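Hypothetical membrane protein (Corynebacterium glutamicum, PDB 6JSB) binds heme through its HtaA-type domain and probably passes it on as part of the heme uptake machinery of Corynebacteria. Local coordinates at residues Gly45-Gly50 against Glu56-Val61; Gly79-Ser84 against Ser89-Asn94; Ser121-Asp126 against Asp132-Thr137. All coordinates share one frame; numbering follows the deposited sequence.

The three contacts follow one another along the chain, none enclosing or crossing another, and all reach one curled antiparallel sheet. Contact 1 comes first, closing the short hairpin between strands 47-49 and 56-65. The chain then runs up strand 68-81, a neighbour of 56-65, and contact 2 folds the loop beyond its end back on itself before strand 95-109 begins. After strand 112-122, contact 3 closes the hairpin to strand 133-136. Contacts 2 and 3 pack together where D93 O lies 3.4 Å from R122 NH2, and both reach the heme. Contact 1 touches neither; its nearest atoms lie about 13 Å from contact 2 and about 12 Å from contact 3.

Contact 1. Residues Gly45-Gly50 against Glu56-Val61; sequences GVETTG and EFTWPV
Backbone hydrogen bonds pair E47 with T58 in both directions, 3.1 Å from E47 N to T58 O and 2.9 Å from T58 N to E47 O. T49 and E56 form a second such pair, in which E56 N approaches T49 O nearly head-on (2.9 Å) while the return bond from T49 N to E56 O is longer. Between them, T48 and F57 make a non-hydrogen-bonded pair. One side-chain bond joins this pattern: T48 OG1, held anti to its own backbone N (chi1 -176°), donates to E56 O at 2.8 Å, so that this carbonyl is gripped from both faces of its plane, by the hydroxyl and by T49 N. T48 OG1 is also hydrogen-bonded to R55 NH1. Apolar contacts gather around V46, whose two branches divide the work. CG2 lies over the rim of the W59 six-membered ring, 3.5 Å above its plane, and CG1 reaches F57 CD2 at 4.1 Å. F57 packs further on V75 and W77 of strand 68-81. P60 CD rests against G45 O. A water bridge completes the contact, linking G45 O to T58 OG1. The arrangement is a two-stranded antiparallel beta hairpin on the HtaA-domain sheet.

Contact 2. Residues Gly79-Ser84 against Ser89-Asn94; sequences GHNHYS and SQAPDN. With HEM (protoporphyrin IX containing Fe), chain C.
Y83 meets N94 with its CB and Q90 with its ring. Its CB sits 3.6 Å from N94 CB. With CG anti to the backbone N (chi1 175°), the ring is carried across the turn of 89-94, where Q90 CB stands 3.6 Å above the ring plane and over its centre, a CH-pi contact. Farther out, CZ meets Q90 CB, and OH bonds to the backbone N of D87. The start of this path is fixed by N81: its OD1 accepts Y83 N at 2.8 Å in the carbonyl plane, an Asx turn, while its ND2 donates to A91 O at 2.8 Å. A91 O receives N94 N from the opposite face of its plane. The backbones join where H82 N points almost straight at N94 O (2.8 Å, 176° at the hydrogen). N94 ND2 turns back to its own segment and donates to Q90 O from above the carbonyl plane. On the strand side, the H80 ring lies with one face against a heme pyrrole, CE1 being 3.1 Å from HEM C2B. Its NE2 bonds to the OH of Y23, the axial ligand of the heme iron, and its ND1 to Y34 OH. An Asx turn thus leads out of the strand into a loop held back by N81 and H82, and the strand end itself carries H80, a second-shell partner of the iron ligand in the heme pocket.

Contact 3. Residues Ser121-Asp126 against Asp132-Thr137; sequences SREFVD and DFLTGT. With HEM (protoporphyrin IX containing Fe), chain C.
R122 starts with CG anti to its carbonyl carbon (chi1 -62°) and stays extended to NE, where a turn at chi4 (-77°) lays the guanidinium over the ring of F133, whose first torsion is similar. The guanidinium lies flat on the ring, centres 4.1 Å apart and planes at 29°, with NH1 3.4 Å from F133 CE2. Nearer the backbone, R122 CG sits 3.5 Å above the same ring, offset toward its rim, so that both the aliphatic and the charged part of the arginine lean on F133. NH1 also bonds to A131 O, which should help keep the group turned this way, and K120 makes a cation-pi contact with F133. The two strands form an antiparallel beta hairpin at the edge of the heme pocket, with S121 and L134 as a hydrogen-bonded pair: S121 N to L134 O is 2.8 Å, and L134 N reaches S121 O from above the carbonyl plane. A longer bond runs from E123 N to D132 O, and a water bridges that same carbonyl to E123 OE2. L134 CD1 packs on E123 CB at 3.9 Å. Just beyond, F124 leaves the hairpin and reaches the porphyrin, CD1 lying 3.5 Å from HEM CHC, while F176 meets the F124 ring edge-to-face.

Contact 1. Residues Gly45-Gly50 against Glu56-Val61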
loop_
_atom_site.group_PDB
_atom_site.type_symbol
_atom_site.label_atom_id
_atom_site.label_comp_id
_atom_site.label_asym_id
_atom_site.label_seq_id
_atom_site.Cartn_x
_atom_site.Cartn_y
_atom_site.Cartn_z
ATOM N N GLY A 45 6.917 -2.345 10.740
ATOM C CA GLY A 45 8.095 -2.586 9.933
ATOM C C GLY A 45 8.210 -1.663 8.738
ATOM O O GLY A 45 9.266 -1.638 8.108
ATOM N N VAL A 46 7.167 -0.913 8.398
ATOM C CA VAL A 46 7.320 0.078 7.330
ATOM C C VAL A 46 8.294 1.144 7.807
ATOM O O VAL A 46 8.242 1.587 8.959
ATOM C CB VAL A 46 5.960 0.693 6.956
ATOM C CG1 VAL A 46 6.147 1.943 6.113
ATOM C CG2 VAL A 46 5.135 -0.319 6.163
ATOM N N GLU A 47 9.188 1.557 6.921
ATOM C CA GLU A 47 10.005 2.739 7.126
ATOM C C GLU A 47 9.575 3.823 6.150
ATOM O O GLU A 47 9.157 3.545 5.015
ATOM C CB GLU A 47 11.484 2.415 6.893
ATOM C CG GLU A 47 12.018 1.280 7.749
ATOM C CD GLU A 47 12.510 1.740 9.104
ATOM O OE1 GLU A 47 12.336 2.944 9.429
ATOM O OE2 GLU A 47 13.075 0.893 9.844
ATOM N N THR A 48 9.672 5.079 6.583
ATOM C CA THR A 48 9.217 6.143 5.682
ATOM C C THR A 48 10.174 7.305 5.830
ATOM O O THR A 48 10.772 7.494 6.906
ATOM C CB THR A 48 7.766 6.574 5.971
ATOM O OG1 THR A 48 7.299 7.544 5.019
ATOM C CG2 THR A 48 7.622 7.133 7.370
ATOM N N THR A 49 10.361 8.027 4.739
ATOM C CA THR A 49 11.151 9.266 4.756
ATOM C C THR A 49 10.454 10.271 3.877
ATOM O O THR A 49 9.728 9.914 2.955
ATOM C CB THR A 49 12.586 9.086 4.217
ATOM O OG1 THR A 49 12.562 8.581 2.864
ATOM C CG2 THR A 49 13.405 8.051 5.051
ATOM N N GLY A 50 10.699 11.551 4.135
ATOM C CA GLY A 50 10.104 12.600 3.342
ATOM C C GLY A 50 8.638 12.831 3.685
ATOM O O GLY A 50 8.025 12.063 4.408
ATOM N N GLU A 56 8.448 8.549 0.795
ATOM C CA GLU A 56 8.692 7.161 0.322
ATOM C C GLU A 56 8.325 6.191 1.426
ATOM O O GLU A 56 8.391 6.527 2.630
ATOM C CB GLU A 56 10.199 6.997 -0.018
ATOM C CG GLU A 56 10.587 7.843 -1.243
ATOM C CD GLU A 56 12.044 7.672 -1.617
ATOM O OE1 GLU A 56 12.844 8.430 -1.084
ATOM O OE2 GLU A 56 12.390 6.755 -2.417
ATOM N N PHE A 57 7.916 4.969 1.038
ATOM C CA PHE A 57 7.705 3.914 2.020
ATOM C C PHE A 57 8.496 2.686 1.625
ATOM O O PHE A 57 8.464 2.299 0.441
ATOM C CB PHE A 57 6.197 3.451 2.076
ATOM C CG PHE A 57 5.206 4.517 2.412
ATOM C CD1 PHE A 57 4.279 4.920 1.446
ATOM C CD2 PHE A 57 5.168 5.075 3.691
ATOM C CE1 PHE A 57 3.303 5.908 1.739
ATOM C CE2 PHE A 57 4.214 6.010 3.983
ATOM C CZ PHE A 57 3.298 6.457 3.020
ATOM N N THR A 58 9.150 2.037 2.593
ATOM C CA THR A 58 9.677 0.696 2.314
ATOM C C THR A 58 8.879 -0.285 3.161
ATOM O O THR A 58 8.538 0.018 4.311
ATOM C CB THR A 58 11.175 0.521 2.630
ATOM O OG1 THR A 58 11.351 0.530 4.050
ATOM C CG2 THR A 58 11.987 1.617 1.971
ATOM N N TRP A 59 8.522 -1.416 2.581
ATOM C CA TRP A 59 7.708 -2.419 3.218
ATOM C C TRP A 59 8.558 -3.664 3.423
ATOM O O TRP A 59 9.246 -4.085 2.471
ATOM C CB TRP A 59 6.476 -2.773 2.317
ATOM C CG TRP A 59 5.601 -1.574 1.937
ATOM C CD1 TRP A 59 5.886 -0.607 0.999
ATOM C CD2 TRP A 59 4.282 -1.263 2.446
ATOM N NE1 TRP A 59 4.839 0.296 0.897
ATOM C CE2 TRP A 59 3.848 -0.076 1.782
ATOM C CE3 TRP A 59 3.451 -1.869 3.400
ATOM C CZ2 TRP A 59 2.612 0.485 1.992
ATOM C CZ3 TRP A 59 2.179 -1.280 3.647
ATOM C CH2 TRP A 59 1.783 -0.117 2.950
ATOM N N PRO A 60 8.535 -4.290 4.604
ATOM C CA PRO A 60 9.445 -5.408 4.855
ATOM C C PRO A 60 8.933 -6.680 4.203
ATOM O O PRO A 60 7.754 -6.991 4.276
ATOM C CB PRO A 60 9.435 -5.529 6.394
ATOM C CG PRO A 60 8.001 -5.026 6.793
ATOM C CD PRO A 60 7.772 -3.884 5.817
ATOM N N VAL A 61 9.840 -7.450 3.592
ATOM C CA VAL A 61 9.486 -8.767 3.065
ATOM C C VAL A 61 9.398 -9.770 4.208
ATOM O O VAL A 61 10.318 -9.886 5.041
ATOM C CB VAL A 61 10.520 -9.234 2.032
ATOM C CG1 VAL A 61 10.233 -10.751 1.635
ATOM C CG2 VAL A 61 10.406 -8.313 0.822
HETATM O O HOH W 1 10.732 -1.753 5.566
HETATM O O HOH W 2 11.973 10.371 0.874
#

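Contact 2. Residues Gly79-Ser84 against Ser89-Asn94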
loop_
_atom_site.group_PDB
_atom_site.type_symbol
_atom_site.label_atom_id
_atom_site.label_comp_id
_atom_site.label_asym_id
_atom_site.label_seq_id
_atom_site.Cartn_x
_atom_site.Cartn_y
_atom_site.Cartn_z
ATOM N N GLY A 79 -7.567 12.383 6.913
ATOM C CA GLY A 79 -7.798 13.791 6.607
ATOM C C GLY A 79 -9.281 14.152 6.584
ATOM O O GLY A 79 -10.162 13.328 6.852
ATOM N N HIS A 80 -9.562 15.434 6.331
ATOM C CA HIS A 80 -10.940 15.927 6.258
ATOM C C HIS A 80 -11.718 15.609 7.539
ATOM O O HIS A 80 -12.816 15.080 7.504
ATOM C CB HIS A 80 -11.697 15.367 5.014
ATOM C CG HIS A 80 -11.054 15.754 3.712
ATOM N ND1 HIS A 80 -11.222 17.003 3.139
ATOM C CD2 HIS A 80 -10.273 15.034 2.856
ATOM C CE1 HIS A 80 -10.520 17.041 2.004
ATOM N NE2 HIS A 80 -9.947 15.861 1.815
ATOM N N ASN A 81 -11.192 16.065 8.663
ATOM C CA ASN A 81 -11.852 15.789 9.930
ATOM C C ASN A 81 -13.118 16.621 10.111
ATOM O O ASN A 81 -13.073 17.850 10.173
ATOM C CB ASN A 81 -10.928 16.037 11.114
ATOM C CG ASN A 81 -11.450 15.327 12.347
ATOM O OD1 ASN A 81 -12.526 15.688 12.854
ATOM N ND2 ASN A 81 -10.768 14.286 12.789
ATOM N N HIS A 82 -14.238 15.930 10.293
ATOM C CA HIS A 82 -15.562 16.546 10.323
ATOM C C HIS A 82 -15.925 17.111 11.690
ATOM O O HIS A 82 -17.007 17.725 11.850
ATOM C CB HIS A 82 -16.547 15.464 9.916
ATOM C CG HIS A 82 -17.946 15.939 9.727
ATOM N ND1 HIS A 82 -18.279 16.912 8.809
ATOM C CD2 HIS A 82 -19.105 15.545 10.307
ATOM C CE1 HIS A 82 -19.588 17.114 8.848
ATOM N NE2 HIS A 82 -20.109 16.301 9.750
ATOM N N TYR A 83 -15.092 16.883 12.704
ATOM C CA TYR A 83 -15.450 17.247 14.082
ATOM C C TYR A 83 -14.824 18.582 14.462
ATOM O O TYR A 83 -13.616 18.771 14.257
ATOM C CB TYR A 83 -14.964 16.144 15.030
ATOM C CG TYR A 83 -15.181 16.477 16.478
ATOM C CD1 TYR A 83 -16.449 16.444 17.042
ATOM C CD2 TYR A 83 -14.110 16.820 17.264
ATOM C CE1 TYR A 83 -16.646 16.757 18.415
ATOM C CE2 TYR A 83 -14.270 17.133 18.607
ATOM C CZ TYR A 83 -15.529 17.110 19.187
ATOM O OH TYR A 83 -15.664 17.452 20.520
ATOM N N SER A 84 -15.626 19.488 15.055
ATOM C CA SER A 84 -15.074 20.799 15.401
ATOM C C SER A 84 -15.375 21.177 16.846
ATOM O O SER A 84 -15.280 22.364 17.210
ATOM C CB SER A 84 -15.594 21.881 14.454
ATOM O OG SER A 84 -16.996 21.885 14.413
ATOM N N SER A 89 -10.617 13.737 22.083
ATOM C CA SER A 89 -10.720 12.289 21.978
ATOM C C SER A 89 -11.770 11.853 20.952
ATOM O O SER A 89 -11.789 10.680 20.568
ATOM C CB SER A 89 -11.011 11.679 23.351
ATOM O OG SER A 89 -12.349 11.854 23.773
ATOM N N GLN A 90 -12.636 12.770 20.507
ATOM C CA GLN A 90 -13.552 12.474 19.399
ATOM C C GLN A 90 -12.867 12.499 18.042
ATOM O O GLN A 90 -13.289 11.781 17.120
ATOM C CB GLN A 90 -14.700 13.488 19.375
ATOM C CG GLN A 90 -15.501 13.550 20.651
ATOM C CD GLN A 90 -16.128 12.210 20.975
ATOM O OE1 GLN A 90 -16.800 11.620 20.139
ATOM N NE2 GLN A 90 -15.874 11.712 22.162
ATOM N N ALA A 91 -11.824 13.313 17.875
ATOM C CA ALA A 91 -11.258 13.506 16.543
ATOM C C ALA A 91 -10.922 12.219 15.809
ATOM O O ALA A 91 -11.174 12.169 14.596
ATOM C CB ALA A 91 -10.001 14.399 16.609
ATOM N N PRO A 92 -10.361 11.171 16.438
ATOM C CA PRO A 92 -9.947 10.008 15.656
ATOM C C PRO A 92 -11.091 9.298 14.965
ATOM O O PRO A 92 -10.831 8.571 13.987
ATOM C CB PRO A 92 -9.295 9.096 16.698
ATOM C CG PRO A 92 -8.745 10.094 17.738
ATOM C CD PRO A 92 -9.858 11.104 17.832
ATOM N N ASP A 93 -12.314 9.482 15.454
ATOM C CA ASP A 93 -13.508 8.834 14.903
ATOM C C ASP A 93 -14.195 9.673 13.831
ATOM O O ASP A 93 -15.299 9.304 13.377
ATOM C CB ASP A 93 -14.495 8.584 16.037
ATOM C CG ASP A 93 -13.967 7.608 17.071
ATOM O OD1 ASP A 93 -13.146 6.768 16.712
ATOM O OD2 ASP A 93 -14.424 7.668 18.234
ATOM N N ASN A 94 -13.613 10.820 13.445
ATOM C CA ASN A 94 -14.356 11.733 12.584
ATOM C C ASN A 94 -13.594 12.164 11.334
ATOM O O ASN A 94 -13.969 13.173 10.717
ATOM C CB ASN A 94 -14.817 12.958 13.392
ATOM C CG ASN A 94 -16.052 12.632 14.228
ATOM O OD1 ASN A 94 -17.141 12.603 13.690
ATOM N ND2 ASN A 94 -15.879 12.312 15.508
HETATM C CHA HEM C . -8.490 14.655 -4.348
HETATM C CHB HEM C . -11.506 17.153 -1.491
HETATM C CHC HEM C . -12.815 12.951 0.638
HETATM C CHD HEM C . -9.516 10.500 -2.028
HETATM C C1A HEM C . -9.260 15.662 -3.800
HETATM C C2A HEM C . -9.300 17.013 -4.328
HETATM C C3A HEM C . -10.126 17.745 -3.544
HETATM C C4A HEM C . -10.626 16.840 -2.510
HETATM C CMA HEM C . -10.496 19.253 -3.690
HETATM C CAA HEM C . -8.519 17.470 -5.579
HETATM C CBA HEM C . -7.192 18.087 -5.161
HETATM C CGA HEM C . -6.296 18.210 -6.372
HETATM O O1A HEM C . -5.196 18.814 -6.231
HETATM O O2A HEM C . -6.688 17.685 -7.463
HETATM C C1B HEM C . -12.106 16.238 -0.672
HETATM C C2B HEM C . -13.102 16.554 0.353
HETATM C C3B HEM C . -13.474 15.402 0.939
HETATM C C4B HEM C . -12.708 14.302 0.335
HETATM C CMB HEM C . -13.609 18.004 0.596
HETATM C CAB HEM C . -14.498 15.156 2.086
HETATM C CBB HEM C . -14.860 16.131 2.925
HETATM C C1C HEM C . -12.034 11.913 0.119
HETATM C C2C HEM C . -12.098 10.530 0.523
HETATM C C3C HEM C . -11.158 9.843 -0.170
HETATM C C4C HEM C . -10.517 10.776 -1.092
HETATM C CMC HEM C . -12.991 9.964 1.659
HETATM C CAC HEM C . -10.902 8.361 0.045
HETATM C CBC HEM C . -9.671 7.902 -0.130
HETATM C C1D HEM C . -8.975 11.431 -2.889
HETATM C C2D HEM C . -7.987 11.128 -3.901
HETATM C C3D HEM C . -7.682 12.264 -4.563
HETATM C C4D HEM C . -8.458 13.341 -3.969
HETATM C CMD HEM C . -7.471 9.698 -4.170
HETATM C CAD HEM C . -6.662 12.395 -5.735
HETATM C CBD HEM C . -5.327 12.868 -5.102
HETATM C CGD HEM C . -4.301 12.959 -6.230
HETATM O O1D HEM C . -4.425 13.939 -7.042
HETATM O O2D HEM C . -3.415 12.036 -6.287
HETATM N NA HEM C . -10.109 15.558 -2.678
HETATM N NB HEM C . -11.874 14.880 -0.615
HETATM N NC HEM C . -11.071 12.020 -0.890
HETATM N ND HEM C . -9.205 12.777 -2.955
HETATM FE FE HEM C . -10.412 13.763 -1.570
#

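Contact 3. Residues Ser121-Asp126 against Asp132-Thr137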
loop_
_atom_site.group_PDB
_atom_site.type_symbol
_atom_site.label_atom_id
_atom_site.label_comp_id
_atom_site.label_asym_id
_atom_site.label_seq_id
_atom_site.Cartn_x
_atom_site.Cartn_y
_atom_site.Cartn_z
ATOM N N SER A 121 -11.116 1.443 4.475
ATOM C CA SER A 121 -11.205 2.807 3.944
ATOM C C SER A 121 -12.642 3.305 4.039
ATOM O O SER A 121 -13.554 2.629 3.563
ATOM C CB SER A 121 -10.761 2.805 2.475
ATOM O OG SER A 121 -10.813 4.136 1.948
ATOM N N ARG A 122 -12.870 4.498 4.601
ATOM C CA ARG A 122 -14.237 5.012 4.544
ATOM C C ARG A 122 -14.654 5.276 3.097
ATOM O O ARG A 122 -13.913 5.895 2.314
ATOM C CB ARG A 122 -14.363 6.317 5.328
ATOM C CG ARG A 122 -14.067 6.157 6.805
ATOM C CD ARG A 122 -14.492 7.440 7.538
ATOM N NE ARG A 122 -14.108 7.434 8.945
ATOM C CZ ARG A 122 -14.728 6.760 9.924
ATOM N NH1 ARG A 122 -15.808 5.963 9.672
ATOM N NH2 ARG A 122 -14.294 6.905 11.192
ATOM N N GLU A 123 -15.879 4.849 2.775
ATOM C CA GLU A 123 -16.494 5.181 1.488
ATOM C C GLU A 123 -16.612 6.689 1.322
ATOM O O GLU A 123 -16.890 7.407 2.287
ATOM C CB GLU A 123 -17.891 4.530 1.468
ATOM C CG GLU A 123 -18.609 4.653 0.109
ATOM C CD GLU A 123 -20.010 4.053 0.157
ATOM O OE1 GLU A 123 -20.770 4.249 -0.812
ATOM O OE2 GLU A 123 -20.343 3.405 1.159
ATOM N N PHE A 124 -16.359 7.194 0.108
ATOM C CA PHE A 124 -16.699 8.591 -0.171
ATOM C C PHE A 124 -18.180 8.677 -0.485
ATOM O O PHE A 124 -18.641 8.102 -1.473
ATOM C CB PHE A 124 -15.884 9.182 -1.322
ATOM C CG PHE A 124 -16.261 10.617 -1.603
ATOM C CD1 PHE A 124 -15.774 11.641 -0.803
ATOM C CD2 PHE A 124 -17.199 10.939 -2.560
ATOM C CE1 PHE A 124 -16.156 12.960 -0.984
ATOM C CE2 PHE A 124 -17.608 12.273 -2.746
ATOM C CZ PHE A 124 -17.060 13.291 -1.968
ATOM N N VAL A 125 -18.928 9.384 0.359
ATOM C CA VAL A 125 -20.358 9.591 0.126
ATOM C C VAL A 125 -20.555 11.044 -0.304
ATOM O O VAL A 125 -21.063 11.317 -1.403
ATOM C CB VAL A 125 -21.178 9.236 1.381
ATOM C CG1 VAL A 125 -22.663 9.590 1.187
ATOM C CG2 VAL A 125 -21.053 7.753 1.640
ATOM N N ASP A 126 -20.162 11.990 0.547
ATOM C CA ASP A 126 -20.155 13.406 0.211
ATOM C C ASP A 126 -19.255 14.087 1.225
ATOM O O ASP A 126 -18.672 13.434 2.097
ATOM C CB ASP A 126 -21.564 14.020 0.182
ATOM C CG ASP A 126 -22.290 13.912 1.510
ATOM O OD1 ASP A 126 -21.673 14.039 2.589
ATOM O OD2 ASP A 126 -23.541 13.780 1.486
ATOM N N ASP A 132 -19.192 4.774 6.658
ATOM C CA ASP A 132 -18.711 3.517 7.209
ATOM C C ASP A 132 -17.499 3.007 6.414
ATOM O O ASP A 132 -17.359 3.249 5.202
ATOM C CB ASP A 132 -19.813 2.453 7.156
ATOM C CG ASP A 132 -20.924 2.692 8.195
ATOM O OD1 ASP A 132 -22.108 2.419 7.917
ATOM O OD2 ASP A 132 -20.580 3.176 9.251
ATOM N N PHE A 133 -16.631 2.274 7.103
ATOM C CA PHE A 133 -15.484 1.673 6.422
ATOM C C PHE A 133 -15.874 0.557 5.432
ATOM O O PHE A 133 -16.685 -0.330 5.752
ATOM C CB PHE A 133 -14.548 1.083 7.447
ATOM C CG PHE A 133 -13.847 2.127 8.262
ATOM C CD1 PHE A 133 -12.768 2.783 7.735
ATOM C CD2 PHE A 133 -14.273 2.419 9.542
ATOM C CE1 PHE A 133 -12.097 3.734 8.478
ATOM C CE2 PHE A 133 -13.604 3.401 10.329
ATOM C CZ PHE A 133 -12.508 4.054 9.784
ATOM N N LEU A 134 -15.274 0.605 4.244
ATOM C CA LEU A 134 -15.179 -0.533 3.329
ATOM C C LEU A 134 -13.939 -1.318 3.752
ATOM O O LEU A 134 -12.908 -0.725 4.115
ATOM C CB LEU A 134 -14.997 -0.037 1.880
ATOM C CG LEU A 134 -16.024 0.997 1.410
ATOM C CD1 LEU A 134 -15.671 1.599 0.078
ATOM C CD2 LEU A 134 -17.351 0.314 1.304
ATOM N N THR A 135 -14.020 -2.647 3.723
ATOM C CA THR A 135 -12.862 -3.431 4.131
ATOM C C THR A 135 -12.663 -4.583 3.150
ATOM O O THR A 135 -13.617 -5.074 2.504
ATOM C CB THR A 135 -12.965 -4.004 5.568
ATOM O OG1 THR A 135 -14.102 -4.907 5.666
ATOM C CG2 THR A 135 -13.113 -2.885 6.632
ATOM N N GLY A 136 -11.419 -5.059 3.105
ATOM C CA GLY A 136 -11.075 -6.228 2.305
ATOM C C GLY A 136 -9.802 -6.856 2.821
ATOM O O GLY A 136 -8.893 -6.166 3.300
ATOM N N THR A 137 -9.730 -8.175 2.750
ATOM C CA THR A 137 -8.526 -8.900 3.133
ATOM C C THR A 137 -7.870 -9.421 1.863
ATOM O O THR A 137 -8.526 -10.150 1.093
ATOM C CB THR A 137 -8.876 -10.066 4.053
ATOM O OG1 THR A 137 -9.432 -9.528 5.269
ATOM C CG2 THR A 137 -7.617 -10.906 4.352
HETATM C CHA HEM C . -8.490 14.655 -4.348
HETATM C CHB HEM C . -11.506 17.153 -1.491
HETATM C CHC HEM C . -12.815 12.951 0.638
HETATM C CHD HEM C . -9.516 10.500 -2.028
HETATM C C1A HEM C . -9.260 15.662 -3.800
HETATM C C2A HEM C . -9.300 17.013 -4.328
HETATM C C3A HEM C . -10.126 17.745 -3.544
HETATM C C4A HEM C . -10.626 16.840 -2.510
HETATM C CMA HEM C . -10.496 19.253 -3.690
HETATM C CAA HEM C . -8.519 17.470 -5.579
HETATM C CBA HEM C . -7.192 18.087 -5.161
HETATM C CGA HEM C . -6.296 18.210 -6.372
HETATM O O1A HEM C . -5.196 18.814 -6.231
HETATM O O2A HEM C . -6.688 17.685 -7.463
HETATM C C1B HEM C . -12.106 16.238 -0.672
HETATM C C2B HEM C . -13.102 16.554 0.353
HETATM C C3B HEM C . -13.474 15.402 0.939
HETATM C C4B HEM C . -12.708 14.302 0.335
HETATM C CMB HEM C . -13.609 18.004 0.596
HETATM C CAB HEM C . -14.498 15.156 2.086
HETATM C CBB HEM C . -14.860 16.131 2.925
HETATM C C1C HEM C . -12.034 11.913 0.119
HETATM C C2C HEM C . -12.098 10.530 0.523
HETATM C C3C HEM C . -11.158 9.843 -0.170
HETATM C C4C HEM C . -10.517 10.776 -1.092
HETATM C CMC HEM C . -12.991 9.964 1.659
HETATM C CAC HEM C . -10.902 8.361 0.045
HETATM C CBC HEM C . -9.671 7.902 -0.130
HETATM C C1D HEM C . -8.975 11.431 -2.889
HETATM C C2D HEM C . -7.987 11.128 -3.901
HETATM C C3D HEM C . -7.682 12.264 -4.563
HETATM C C4D HEM C . -8.458 13.341 -3.969
HETATM C CMD HEM C . -7.471 9.698 -4.170
HETATM C CAD HEM C . -6.662 12.395 -5.735
HETATM C CBD HEM C . -5.327 12.868 -5.102
HETATM C CGD HEM C . -4.301 12.959 -6.230
HETATM O O1D HEM C . -4.425 13.939 -7.042
HETATM O O2D HEM C . -3.415 12.036 -6.287
HETATM N NA HEM C . -10.109 15.558 -2.678
HETATM N NB HEM C . -11.874 14.880 -0.615
HETATM N NC HEM C . -11.071 12.020 -0.890
HETATM N ND HEM C . -9.205 12.777 -2.955
HETATM FE FE HEM C . -10.412 13.763 -1.570
HETATM O O HOH W 3 -19.692 2.667 3.716
#